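Long-range contacts in hypothetical membrane spanning protein (Vibrio fischeri, PDB 4RCK), which is of unknown function but carries a von Willebrand factor type A domain of the BatA type, seen here with bound magnesium: residues A[20-25]-A[115-120]; A[25-30]-A[68-73]; A[56-61]-A[83-88]; A[72-77]-A[98-103]. All blocks are in the same frame, centred on the assembly; numbering follows the deposited sequence.

Three of the four contacts share the sheet formed by strands 19-26, 65-71 and 75-82. Contacts 1 and 2 are buried and both use strand 19-26: contact 1 packs helix 106-118 on it through apolar side chains, while contact 2 joins it to strand 65-71 by backbone hydrogen bonds and runs out into the magnesium loop. Contact 4, centred about 5 Å from contact 2, carries the neighbouring strand ends to the loop 98-103; it is more exposed and more polar. Contact 3 brings together helices 46-60 and 85-93, with side-chain packing and an arginine near helix-end carbonyls in place of strand pairing. The second subunit touches contact 4 less than the others.

Contact 1: residues A[20-25]-A[115-120]; sequences DMMLVV and KTFIES
Thr116 meets Met22, a selenomethionine in this model, with its carbon branch: CG2 lies 3.7 Å from SE of Met22, and CB 3.6 Å from the methyl CE. The two side chains cross obliquely. The hydroxyl branch of Thr116 is engaged with its own helix, where OG1 is hydrogen-bonded to the carbonyl of Leu112, and that leaves carbon to face the strand.

Phe117 comes next and makes the broadest contact. Its side chain and that of Met22 reach toward each other tip to tip. The Met22 chain is bent at both chi2 (72°) and chi3 (45°), which brings CE over one face of the ring, 4.0 Å from its centroid, in a CH-pi contact. CE1 of Phe117, the ring atom nearest that methyl, also comes 3.5 Å from the backbone O of Asp20, and CZ of Phe117 lies 3.8 Å from CB of Met22, so the phenyl spans two residues of strand 19-26. Ile127 of the second subunit also packs on this residue.

Ser120 ends the segment. Its OG donates to Phe117 O at 2.7 Å, from 36° out of the carbonyl plane, reaching back three residues. Nearby Asp20 OD2 turns instead to Arg65, with which it forms a salt bridge.

All this joins helix 106-118 to the sheet of the von Willebrand factor type A fold. The polar ends of Asp20, Thr116 and Ser120 have partners other than the facing segment, and the attachment itself therefore rests on apolar and CH-pi contacts.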
loop_
_atom_site.group_PDB
_atom_site.type_symbol
_atom_site.label_atom_id
_atom_site.label_comp_id
_atom_site.label_asym_id
_atom_site.label_seq_id
_atom_site.Cartn_x
_atom_site.Cartn_y
_atom_site.Cartn_z
ATOM N N ASP A 20 1.318 5.865 -5.814
ATOM C CA ASP A 20 1.898 4.715 -6.505
ATOM C C ASP A 20 2.735 5.193 -7.682
ATOM O O ASP A 20 2.207 5.782 -8.622
ATOM C CB ASP A 20 0.812 3.754 -6.994
ATOM C CG ASP A 20 0.284 2.861 -5.893
ATOM O OD1 ASP A 20 0.944 2.767 -4.837
ATOM O OD2 ASP A 20 -0.784 2.244 -6.089
HETATM N N MSE A 21 4.037 4.942 -7.637
HETATM C CA MSE A 21 4.922 5.438 -8.683
HETATM C C MSE A 21 5.769 4.325 -9.287
HETATM O O MSE A 21 6.496 3.627 -8.581
HETATM C CB MSE A 21 5.817 6.550 -8.136
HETATM C CG MSE A 21 5.413 7.043 -6.756
HETATM SE SE MSE A 21 5.710 8.951 -6.533
HETATM C CE MSE A 21 7.471 9.055 -7.357
HETATM N N MSE A 22 5.666 4.167 -10.603
HETATM C CA MSE A 22 6.409 3.134 -11.312
HETATM C C MSE A 22 7.606 3.724 -12.043
HETATM O O MSE A 22 7.452 4.588 -12.908
HETATM C CB MSE A 22 5.503 2.406 -12.305
HETATM C CG MSE A 22 5.940 0.987 -12.613
HETATM SE SE MSE A 22 5.610 -0.191 -11.103
HETATM C CE MSE A 22 3.815 0.428 -10.670
ATOM N N LEU A 23 8.798 3.253 -11.693
ATOM C CA LEU A 23 10.015 3.694 -12.357
ATOM C C LEU A 23 10.329 2.792 -13.546
ATOM O O LEU A 23 10.396 1.571 -13.410
ATOM C CB LEU A 23 11.188 3.713 -11.377
ATOM C CG LEU A 23 11.025 4.590 -10.134
ATOM C CD1 LEU A 23 12.260 4.510 -9.249
ATOM C CD2 LEU A 23 10.732 6.033 -10.522
ATOM N N VAL A 24 10.513 3.402 -14.712
ATOM C CA VAL A 24 10.829 2.659 -15.927
ATOM C C VAL A 24 12.185 3.100 -16.470
ATOM O O VAL A 24 12.354 4.251 -16.869
ATOM C CB VAL A 24 9.750 2.856 -17.005
ATOM C CG1 VAL A 24 10.033 1.973 -18.206
ATOM C CG2 VAL A 24 8.376 2.550 -16.435
ATOM N N VAL A 25 13.145 2.179 -16.489
ATOM C CA VAL A 25 14.529 2.532 -16.785
ATOM C C VAL A 25 15.123 1.797 -17.991
ATOM O O VAL A 25 15.003 0.580 -18.126
ATOM C CB VAL A 25 15.425 2.280 -15.550
ATOM C CG1 VAL A 25 16.898 2.289 -15.932
ATOM C CG2 VAL A 25 15.145 3.324 -14.479
ATOM N N LYS A 115 0.352 -1.909 -16.529
ATOM C CA LYS A 115 -0.188 -3.171 -16.035
ATOM C C LYS A 115 -0.028 -3.310 -14.532
ATOM O O LYS A 115 -0.902 -3.839 -13.852
ATOM C CB LYS A 115 0.497 -4.352 -16.721
ATOM C CG LYS A 115 0.069 -5.712 -16.186
ATOM C CD LYS A 115 -1.377 -6.004 -16.545
ATOM C CE LYS A 115 -1.822 -7.358 -16.018
ATOM N NZ LYS A 115 -2.115 -7.324 -14.558
ATOM N N THR A 116 1.093 -2.815 -14.021
ATOM C CA THR A 116 1.442 -2.985 -12.620
ATOM C C THR A 116 0.532 -2.158 -11.712
ATOM O O THR A 116 0.467 -2.375 -10.501
ATOM C CB THR A 116 2.899 -2.610 -12.357
ATOM O OG1 THR A 116 3.726 -3.158 -13.389
ATOM C CG2 THR A 116 3.356 -3.175 -11.025
ATOM N N PHE A 117 -0.184 -1.212 -12.301
ATOM C CA PHE A 117 -1.136 -0.420 -11.542
ATOM C C PHE A 117 -2.459 -1.168 -11.415
ATOM O O PHE A 117 -3.259 -0.881 -10.524
ATOM C CB PHE A 117 -1.355 0.943 -12.200
ATOM C CG PHE A 117 -0.197 1.890 -12.038
ATOM C CD1 PHE A 117 0.378 2.107 -10.794
ATOM C CD2 PHE A 117 0.314 2.565 -13.132
ATOM C CE1 PHE A 117 1.437 2.984 -10.651
ATOM C CE2 PHE A 117 1.372 3.438 -12.992
ATOM C CZ PHE A 117 1.935 3.648 -11.752
ATOM N N ILE A 118 -2.677 -2.135 -12.299
ATOM C CA ILE A 118 -3.955 -2.837 -12.366
ATOM C C ILE A 118 -3.965 -4.058 -11.431
ATOM O O ILE A 118 -5.023 -4.601 -11.116
ATOM C CB ILE A 118 -4.276 -3.230 -13.834
ATOM C CG1 ILE A 118 -4.478 -1.964 -14.666
ATOM C CG2 ILE A 118 -5.541 -4.072 -13.955
ATOM C CD1 ILE A 118 -3.547 -1.840 -15.845
ATOM N N GLU A 119 -2.799 -4.473 -10.943
ATOM C CA GLU A 119 -2.787 -5.479 -9.880
ATOM C C GLU A 119 -3.032 -4.821 -8.529
ATOM O O GLU A 119 -3.465 -5.478 -7.584
ATOM C CB GLU A 119 -1.476 -6.260 -9.843
ATOM C CG GLU A 119 -1.228 -7.120 -11.062
ATOM C CD GLU A 119 -0.405 -6.384 -12.073
ATOM O OE1 GLU A 119 -0.026 -5.251 -11.748
ATOM O OE2 GLU A 119 -0.138 -6.919 -13.169
ATOM N N SER A 120 -2.755 -3.523 -8.441
ATOM C CA SER A 120 -3.077 -2.760 -7.241
ATOM C C SER A 120 -4.548 -2.359 -7.277
ATOM O O SER A 120 -5.056 -1.731 -6.347
ATOM C CB SER A 120 -2.188 -1.520 -7.116
ATOM O OG SER A 120 -2.630 -0.481 -7.972
#

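Contact 2: residues A[25-30]-A[68-73]; sequences VDLSGS and LVLFGD. With MG (magnesium ion), chain C.
Val25 and Leu70 pair side by side in neighbouring parallel strands whose ends lead into the metal ion-dependent adhesion site (MIDAS), the Asp-x-Ser-x-Ser signature of von Willebrand factor type A domains.

The strand part is tight. Val25 N donates to Val69 O at 2.7 Å, Val25 O accepts from Phe71 N, and Leu27 N continues the ladder to Phe71 O at 2.9 Å. On the face that carries Val25 and Leu70, CB of Val25 lies against CD2 of Leu70, and Leu27 adds its CD1 at 3.7 Å from CD1 of Leu70. On the face of Asp26 and Phe71 the phenyl ring makes the contact. CG of Phe71 sits between the backbone N and the carbonyl carbon (chi1 64°), and CA of Asp26 stands over one face of the ring, 3.8 Å from the centroid, offset toward the rim.

Beyond Ser28 the segments part: Gly29 and Ser30 make no contact with 68-73 and are partly exposed. Here polar bonds within the loop take over. Asp26 OD1 takes two donors from Ser28, the backbone N, closing an Asx turn, and the hydroxyl OG at 2.9 Å. The other oxygen, OD2, binds Ser131 OG of the second subunit. Asp132 of that subunit, hydrogen-bonded to Ser30 OG, is a magnesium-binding residue of this protein, though not modelled as a ligand here. Asp26 thus acts from behind, fixing a serine that touches the metal: magnesium is bound by Ser28 OG at 2.5 Å and by Ser30 OG at 2.2 Å.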
loop_
_atom_site.group_PDB
_atom_site.type_symbol
_atom_site.label_atom_id
_atom_site.label_comp_id
_atom_site.label_asym_id
_atom_site.label_seq_id
_atom_site.Cartn_x
_atom_site.Cartn_y
_atom_site.Cartn_z
ATOM N N VAL A 25 13.145 2.179 -16.489
ATOM C CA VAL A 25 14.529 2.532 -16.785
ATOM C C VAL A 25 15.123 1.797 -17.991
ATOM O O VAL A 25 15.003 0.580 -18.126
ATOM C CB VAL A 25 15.425 2.280 -15.550
ATOM C CG1 VAL A 25 16.898 2.289 -15.932
ATOM C CG2 VAL A 25 15.145 3.324 -14.479
ATOM N N ASP A 26 15.762 2.574 -18.862
ATOM C CA ASP A 26 16.447 2.085 -20.053
ATOM C C ASP A 26 17.740 1.353 -19.703
ATOM O O ASP A 26 18.625 1.925 -19.065
ATOM C CB ASP A 26 16.749 3.266 -20.982
ATOM C CG ASP A 26 17.110 2.841 -22.392
ATOM O OD1 ASP A 26 17.736 1.776 -22.574
ATOM O OD2 ASP A 26 16.768 3.592 -23.329
ATOM N N LEU A 27 17.857 0.100 -20.135
ATOM C CA LEU A 27 19.067 -0.679 -19.878
ATOM C C LEU A 27 19.800 -1.061 -21.167
ATOM O O LEU A 27 20.710 -1.896 -21.148
ATOM C CB LEU A 27 18.735 -1.945 -19.085
ATOM C CG LEU A 27 18.574 -1.813 -17.569
ATOM C CD1 LEU A 27 18.581 -3.188 -16.917
ATOM C CD2 LEU A 27 19.662 -0.929 -16.971
ATOM N N SER A 28 19.410 -0.441 -22.279
ATOM C CA SER A 28 20.007 -0.743 -23.580
ATOM C C SER A 28 21.503 -0.485 -23.569
ATOM O O SER A 28 21.995 0.322 -22.783
ATOM C CB SER A 28 19.351 0.079 -24.691
ATOM O OG SER A 28 19.769 1.431 -24.649
ATOM N N GLY A 29 22.215 -1.170 -24.458
ATOM C CA GLY A 29 23.666 -1.121 -24.492
ATOM C C GLY A 29 24.256 0.272 -24.633
ATOM O O GLY A 29 25.410 0.497 -24.267
ATOM N N SER A 30 23.465 1.206 -25.158
ATOM C CA SER A 30 23.903 2.591 -25.328
ATOM C C SER A 30 24.054 3.314 -23.989
ATOM O O SER A 30 24.651 4.392 -23.916
ATOM C CB SER A 30 22.929 3.353 -26.237
ATOM O OG SER A 30 21.573 3.072 -25.922
ATOM N N LEU A 68 9.770 -1.110 -10.073
ATOM C CA LEU A 68 10.841 -0.944 -11.053
ATOM C C LEU A 68 10.637 -1.766 -12.327
ATOM O O LEU A 68 10.536 -2.993 -12.282
ATOM C CB LEU A 68 12.186 -1.303 -10.416
ATOM C CG LEU A 68 13.440 -1.216 -11.289
ATOM C CD1 LEU A 68 13.539 0.141 -11.970
ATOM C CD2 LEU A 68 14.679 -1.486 -10.448
ATOM N N VAL A 69 10.585 -1.073 -13.462
ATOM C CA VAL A 69 10.535 -1.721 -14.768
ATOM C C VAL A 69 11.802 -1.400 -15.553
ATOM O O VAL A 69 12.188 -0.239 -15.673
ATOM C CB VAL A 69 9.302 -1.279 -15.587
ATOM C CG1 VAL A 69 9.257 -2.015 -16.917
ATOM C CG2 VAL A 69 8.025 -1.516 -14.800
ATOM N N LEU A 70 12.454 -2.432 -16.074
ATOM C CA LEU A 70 13.655 -2.255 -16.882
ATOM C C LEU A 70 13.347 -2.643 -18.321
ATOM O O LEU A 70 12.629 -3.618 -18.553
ATOM C CB LEU A 70 14.803 -3.106 -16.337
ATOM C CG LEU A 70 15.093 -2.984 -14.840
ATOM C CD1 LEU A 70 16.021 -4.098 -14.373
ATOM C CD2 LEU A 70 15.692 -1.622 -14.522
ATOM N N PHE A 71 13.863 -1.897 -19.293
ATOM C CA PHE A 71 13.612 -2.297 -20.674
ATOM C C PHE A 71 14.828 -2.241 -21.594
ATOM O O PHE A 71 15.868 -1.655 -21.278
ATOM C CB PHE A 71 12.465 -1.469 -21.283
ATOM C CG PHE A 71 12.747 0.005 -21.401
ATOM C CD1 PHE A 71 12.620 0.839 -20.305
ATOM C CD2 PHE A 71 13.089 0.564 -22.621
ATOM C CE1 PHE A 71 12.857 2.197 -20.415
ATOM C CE2 PHE A 71 13.328 1.918 -22.739
ATOM C CZ PHE A 71 13.213 2.738 -21.635
ATOM N N GLY A 72 14.663 -2.911 -22.728
ATOM C CA GLY A 72 15.668 -3.042 -23.762
ATOM C C GLY A 72 14.953 -3.696 -24.930
ATOM O O GLY A 72 13.886 -3.228 -25.333
ATOM N N ASP A 73 15.526 -4.768 -25.475
ATOM C CA ASP A 73 14.862 -5.534 -26.530
ATOM C C ASP A 73 13.470 -5.939 -26.066
ATOM O O ASP A 73 12.496 -5.825 -26.807
ATOM C CB ASP A 73 15.676 -6.776 -26.906
ATOM C CG ASP A 73 16.913 -6.443 -27.718
ATOM O OD1 ASP A 73 17.174 -5.247 -27.941
ATOM O OD2 ASP A 73 17.639 -7.380 -28.113
HETATM MG MG MG C . 19.645 2.696 -26.865
#

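Contact 3: residues A[56-61]-A[83-88]; sequences DFIDQR and FDRNTV
Ile58 and Arg85 slide past each other in opposite directions where the last turn of helix 46-60 meets the first turn of helix 85-93. The apolar part of the contact is made by the two branches of Ile58. The CG2 branch lies against the aliphatic base of Arg85, 3.6 Å from CG, while the longer branch carries CD1 to within 4.2 Å of Val88 CG1, one turn further along the second helix.

The polar part gathers around the arginine head. Its chain bends at chi3 (45°), which places NE, and the guanidinium lies among carbonyls at the C-terminal end of helix 46-60. Ile58 O stands over one face of the group, 4.0 Å above its plane and toward the rim, and Asp59 O is 3.7 Å from Arg85 NH2. A positive group here probably suits the negative end of the helix dipole.

Helix capping adds a weak bond: Asp84 OD1, at the N-cap of helix 85-93, accepts from Asn86 N at 3.3 Å.

The same side chains reach the sheet, Ile58 and Arg85 onto Leu66 and Val88 onto Leu68, an arrangement of two helices flanking one face of the sheet that belongs to the alpha-beta-alpha sandwich of the von Willebrand factor type A fold.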
loop_
_atom_site.group_PDB
_atom_site.type_symbol
_atom_site.label_atom_id
_atom_site.label_comp_id
_atom_site.label_asym_id
_atom_site.label_seq_id
_atom_site.Cartn_x
_atom_site.Cartn_y
_atom_site.Cartn_z
ATOM N N ASP A 56 18.959 8.088 -4.816
ATOM C CA ASP A 56 18.768 9.248 -3.950
ATOM C C ASP A 56 17.315 9.725 -3.976
ATOM O O ASP A 56 16.752 10.094 -2.944
ATOM C CB ASP A 56 19.696 10.390 -4.374
ATOM C CG ASP A 56 21.142 10.153 -3.975
ATOM O OD1 ASP A 56 21.462 9.051 -3.484
ATOM O OD2 ASP A 56 21.964 11.076 -4.160
ATOM N N PHE A 57 16.724 9.720 -5.168
ATOM C CA PHE A 57 15.321 10.083 -5.359
ATOM C C PHE A 57 14.402 9.219 -4.514
ATOM O O PHE A 57 13.446 9.711 -3.908
ATOM C CB PHE A 57 14.936 9.953 -6.834
ATOM C CG PHE A 57 13.458 10.049 -7.090
ATOM C CD1 PHE A 57 12.847 11.284 -7.207
ATOM C CD2 PHE A 57 12.681 8.905 -7.223
ATOM C CE1 PHE A 57 11.491 11.382 -7.442
ATOM C CE2 PHE A 57 11.322 8.998 -7.458
ATOM C CZ PHE A 57 10.730 10.239 -7.568
ATOM N N ILE A 58 14.707 7.925 -4.507
ATOM C CA ILE A 58 13.942 6.919 -3.782
ATOM C C ILE A 58 13.939 7.194 -2.280
ATOM O O ILE A 58 12.895 7.111 -1.626
ATOM C CB ILE A 58 14.508 5.508 -4.057
ATOM C CG1 ILE A 58 14.324 5.131 -5.528
ATOM C CG2 ILE A 58 13.841 4.488 -3.194
ATOM C CD1 ILE A 58 14.765 3.719 -5.860
ATOM N N ASP A 59 15.104 7.547 -1.744
ATOM C CA ASP A 59 15.228 7.900 -0.331
ATOM C C ASP A 59 14.332 9.079 0.047
ATOM O O ASP A 59 13.876 9.183 1.186
ATOM C CB ASP A 59 16.679 8.245 0.021
ATOM C CG ASP A 59 17.651 7.139 -0.330
ATOM O OD1 ASP A 59 17.191 6.035 -0.687
ATOM O OD2 ASP A 59 18.875 7.374 -0.241
ATOM N N GLN A 60 14.096 9.968 -0.913
ATOM C CA GLN A 60 13.395 11.219 -0.652
ATOM C C GLN A 60 11.888 10.979 -0.509
ATOM O O GLN A 60 11.223 11.629 0.302
ATOM C CB GLN A 60 13.711 12.234 -1.764
ATOM C CG GLN A 60 13.393 13.689 -1.431
ATOM C CD GLN A 60 14.050 14.167 -0.139
ATOM O OE1 GLN A 60 15.074 13.631 0.297
ATOM N NE2 GLN A 60 13.460 15.186 0.478
ATOM N N ARG A 61 11.361 10.023 -1.270
ATOM C CA ARG A 61 9.952 9.640 -1.172
ATOM C C ARG A 61 9.573 9.105 0.208
ATOM O O ARG A 61 10.334 8.361 0.822
ATOM C CB ARG A 61 9.623 8.587 -2.227
ATOM C CG ARG A 61 9.686 9.086 -3.659
ATOM C CD ARG A 61 8.423 9.838 -4.041
ATOM N NE ARG A 61 8.471 11.254 -3.697
ATOM C CZ ARG A 61 7.474 12.100 -3.928
ATOM N NH1 ARG A 61 7.583 13.378 -3.592
ATOM N NH2 ARG A 61 6.360 11.660 -4.497
ATOM N N PHE A 83 6.541 -0.800 -0.077
ATOM C CA PHE A 83 6.805 0.272 0.869
ATOM C C PHE A 83 8.251 0.224 1.323
ATOM O O PHE A 83 8.753 1.149 1.964
ATOM C CB PHE A 83 5.871 0.172 2.069
ATOM C CG PHE A 83 4.638 1.001 1.934
ATOM C CD1 PHE A 83 4.558 2.232 2.553
ATOM C CD2 PHE A 83 3.569 0.562 1.181
ATOM C CE1 PHE A 83 3.428 3.009 2.434
ATOM C CE2 PHE A 83 2.438 1.330 1.061
ATOM C CZ PHE A 83 2.368 2.559 1.683
ATOM N N ASP A 84 8.920 -0.871 0.990
ATOM C CA ASP A 84 10.338 -0.975 1.257
ATOM C C ASP A 84 11.115 -0.437 0.069
ATOM O O ASP A 84 11.287 -1.119 -0.939
ATOM C CB ASP A 84 10.748 -2.411 1.552
ATOM C CG ASP A 84 12.173 -2.502 2.032
ATOM O OD1 ASP A 84 12.733 -1.439 2.375
ATOM O OD2 ASP A 84 12.730 -3.616 2.076
ATOM N N ARG A 85 11.571 0.801 0.193
ATOM C CA ARG A 85 12.331 1.441 -0.867
ATOM C C ARG A 85 13.709 0.815 -1.045
ATOM O O ARG A 85 14.228 0.734 -2.162
ATOM C CB ARG A 85 12.467 2.926 -0.577
ATOM C CG ARG A 85 11.210 3.718 -0.864
ATOM C CD ARG A 85 10.597 4.168 0.427
ATOM N NE ARG A 85 11.634 4.703 1.296
ATOM C CZ ARG A 85 11.487 5.774 2.062
ATOM N NH1 ARG A 85 10.333 6.428 2.076
ATOM N NH2 ARG A 85 12.496 6.189 2.814
ATOM N N ASN A 86 14.293 0.387 0.071
ATOM C CA ASN A 86 15.593 -0.276 0.088
ATOM C C ASN A 86 15.736 -1.384 -0.952
ATOM O O ASN A 86 16.772 -1.495 -1.605
ATOM C CB ASN A 86 15.856 -0.854 1.478
ATOM C CG ASN A 86 15.719 0.183 2.575
ATOM O OD1 ASN A 86 16.024 1.359 2.375
ATOM N ND2 ASN A 86 15.255 -0.246 3.742
ATOM N N THR A 87 14.695 -2.197 -1.109
ATOM C CA THR A 87 14.747 -3.311 -2.053
ATOM C C THR A 87 14.735 -2.810 -3.498
ATOM O O THR A 87 15.338 -3.425 -4.374
ATOM C CB THR A 87 13.580 -4.314 -1.834
ATOM O OG1 THR A 87 13.856 -5.537 -2.529
ATOM C CG2 THR A 87 12.252 -3.748 -2.315
ATOM N N VAL A 88 14.074 -1.682 -3.743
ATOM C CA VAL A 88 14.025 -1.120 -5.088
ATOM C C VAL A 88 15.360 -0.464 -5.410
ATOM O O VAL A 88 15.806 -0.457 -6.558
ATOM C CB VAL A 88 12.894 -0.084 -5.249
ATOM C CG1 VAL A 88 12.644 0.200 -6.724
ATOM C CG2 VAL A 88 11.624 -0.575 -4.584
#

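Contact 4: residues A[72-77]-A[98-103]; sequences GDHAYL and NLVGQR
Val100 O receives the backbone N of Asp73 at 2.9 Å, a nearly straight bond with an N-H...O angle of 166°, and this pins the turn after strand 65-71 to the loop 98-103. The Asp73 side chain adds a second, weaker tie. Its CG lies anti to the carbonyl carbon (chi1 -74°), and from there OD1 accepts from Arg103 N at 3.1 Å, a weak bond bent to 131° at the hydrogen. The arginine contributes its backbone N and the start of its side chain rather than its charge: the guanidinium is not in contact with Asp73, NE of Arg103 lying 5.5 Å from OD1 of Asp73.

Val100 supplies the apolar half of the contact. Its CB rests on Gly72, 3.8 Å from CA, where the glycine lets the loop come close to the strand end. One methyl, CG1, reaches the Tyr76 ring at its edge and in its plane, 3.7 Å from CE2; the two side chains cross at about a right angle. Leu99 touches more lightly at the tyrosine tip, its CD1 4.4 Å from OH. Leu27 lies against Tyr76, Leu99 and Val100 alike, tying this patch to the metal-binding loop itself.

Gly101, with a positive phi, lies in the bend of the loop and is hydrogen-bonded through its backbone to Gly29. The nearest side-chain atom of Gln102 is about 6 Å from the bound magnesium. The segment 98-103 is thus one of the loops that line the metal ion-dependent adhesion site at the end of the sheet, as in other von Willebrand factor type A domains.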
loop_
_atom_site.group_PDB
_atom_site.type_symbol
_atom_site.label_atom_id
_atom_site.label_comp_id
_atom_site.label_asym_id
_atom_site.label_seq_id
_atom_site.Cartn_x
_atom_site.Cartn_y
_atom_site.Cartn_z
ATOM N N GLY A 72 14.663 -2.911 -22.728
ATOM C CA GLY A 72 15.668 -3.042 -23.762
ATOM C C GLY A 72 14.953 -3.696 -24.930
ATOM O O GLY A 72 13.886 -3.228 -25.333
ATOM N N ASP A 73 15.526 -4.768 -25.475
ATOM C CA ASP A 73 14.862 -5.534 -26.530
ATOM C C ASP A 73 13.470 -5.939 -26.066
ATOM O O ASP A 73 12.496 -5.825 -26.807
ATOM C CB ASP A 73 15.676 -6.776 -26.906
ATOM C CG ASP A 73 16.913 -6.443 -27.718
ATOM O OD1 ASP A 73 17.174 -5.247 -27.941
ATOM O OD2 ASP A 73 17.639 -7.380 -28.113
ATOM N N HIS A 74 13.395 -6.413 -24.828
ATOM C CA HIS A 74 12.125 -6.703 -24.183
ATOM C C HIS A 74 12.040 -5.927 -22.874
ATOM O O HIS A 74 13.058 -5.487 -22.340
ATOM C CB HIS A 74 11.970 -8.203 -23.930
ATOM C CG HIS A 74 12.990 -8.765 -22.990
ATOM N ND1 HIS A 74 14.308 -8.956 -23.349
ATOM C CD2 HIS A 74 12.888 -9.179 -21.705
ATOM C CE1 HIS A 74 14.972 -9.462 -22.326
ATOM N NE2 HIS A 74 14.133 -9.608 -21.316
ATOM N N ALA A 75 10.827 -5.755 -22.365
ATOM C CA ALA A 75 10.631 -5.070 -21.096
ATOM C C ALA A 75 10.220 -6.069 -20.022
ATOM O O ALA A 75 9.402 -6.954 -20.274
ATOM C CB ALA A 75 9.587 -3.976 -21.234
ATOM N N TYR A 76 10.793 -5.936 -18.830
ATOM C CA TYR A 76 10.395 -6.797 -17.723
ATOM C C TYR A 76 10.303 -6.045 -16.400
ATOM O O TYR A 76 10.899 -4.984 -16.216
ATOM C CB TYR A 76 11.344 -7.993 -17.592
ATOM C CG TYR A 76 12.777 -7.647 -17.260
ATOM C CD1 TYR A 76 13.206 -7.573 -15.940
ATOM C CD2 TYR A 76 13.706 -7.419 -18.265
ATOM C CE1 TYR A 76 14.518 -7.267 -15.633
ATOM C CE2 TYR A 76 15.019 -7.112 -17.967
ATOM C CZ TYR A 76 15.421 -7.038 -16.651
ATOM O OH TYR A 76 16.729 -6.732 -16.352
ATOM N N LEU A 77 9.534 -6.624 -15.486
ATOM C CA LEU A 77 9.216 -6.014 -14.206
ATOM C C LEU A 77 10.166 -6.521 -13.123
ATOM O O LEU A 77 10.140 -7.699 -12.767
ATOM C CB LEU A 77 7.754 -6.320 -13.857
ATOM C CG LEU A 77 7.063 -5.731 -12.627
ATOM C CD1 LEU A 77 7.365 -6.556 -11.385
ATOM C CD2 LEU A 77 7.427 -4.266 -12.438
ATOM N N ASN A 98 23.876 -4.573 -21.028
ATOM C CA ASN A 98 24.027 -5.522 -22.137
ATOM C C ASN A 98 23.279 -6.847 -22.001
ATOM O O ASN A 98 23.388 -7.712 -22.871
ATOM C CB ASN A 98 25.508 -5.821 -22.380
ATOM C CG ASN A 98 26.138 -4.862 -23.359
ATOM O OD1 ASN A 98 26.668 -3.819 -22.976
ATOM N ND2 ASN A 98 26.082 -5.207 -24.638
ATOM N N LEU A 99 22.513 -7.014 -20.930
ATOM C CA LEU A 99 21.670 -8.199 -20.806
ATOM C C LEU A 99 20.478 -8.098 -21.756
ATOM O O LEU A 99 20.042 -9.095 -22.331
ATOM C CB LEU A 99 21.191 -8.387 -19.362
ATOM C CG LEU A 99 21.276 -7.195 -18.402
ATOM C CD1 LEU A 99 20.303 -6.086 -18.779
ATOM C CD2 LEU A 99 21.040 -7.644 -16.966
ATOM N N VAL A 100 19.972 -6.880 -21.929
ATOM C CA VAL A 100 18.763 -6.644 -22.712
ATOM C C VAL A 100 19.044 -6.208 -24.148
ATOM O O VAL A 100 18.117 -5.917 -24.902
ATOM C CB VAL A 100 17.873 -5.575 -22.053
ATOM C CG1 VAL A 100 17.294 -6.096 -20.748
ATOM C CG2 VAL A 100 18.668 -4.301 -21.820
ATOM N N GLY A 101 20.317 -6.151 -24.523
ATOM C CA GLY A 101 20.681 -5.828 -25.890
ATOM C C GLY A 101 20.717 -4.344 -26.199
ATOM O O GLY A 101 20.679 -3.502 -25.300
ATOM N N GLN A 102 20.786 -4.030 -27.489
ATOM C CA GLN A 102 20.978 -2.660 -27.951
ATOM C C GLN A 102 19.674 -1.888 -28.090
ATOM O O GLN A 102 19.624 -0.679 -27.861
ATOM C CB GLN A 102 21.711 -2.665 -29.295
ATOM C CG GLN A 102 23.102 -3.253 -29.226
ATOM C CD GLN A 102 23.975 -2.528 -28.225
ATOM O OE1 GLN A 102 24.021 -1.298 -28.202
ATOM N NE2 GLN A 102 24.663 -3.287 -27.381
ATOM N N ARG A 103 18.621 -2.599 -28.468
ATOM C CA ARG A 103 17.360 -1.973 -28.841
ATOM C C ARG A 103 16.524 -1.586 -27.618
ATOM O O ARG A 103 16.728 -2.134 -26.542
ATOM C CB ARG A 103 16.582 -2.918 -29.761
ATOM C CG ARG A 103 17.391 -3.406 -30.961
ATOM C CD ARG A 103 16.536 -4.195 -31.946
ATOM N NE ARG A 103 15.927 -3.337 -32.961
ATOM C CZ ARG A 103 16.394 -3.196 -34.199
ATOM N NH1 ARG A 103 17.475 -3.860 -34.583
ATOM N NH2 ARG A 103 15.778 -2.392 -35.055
#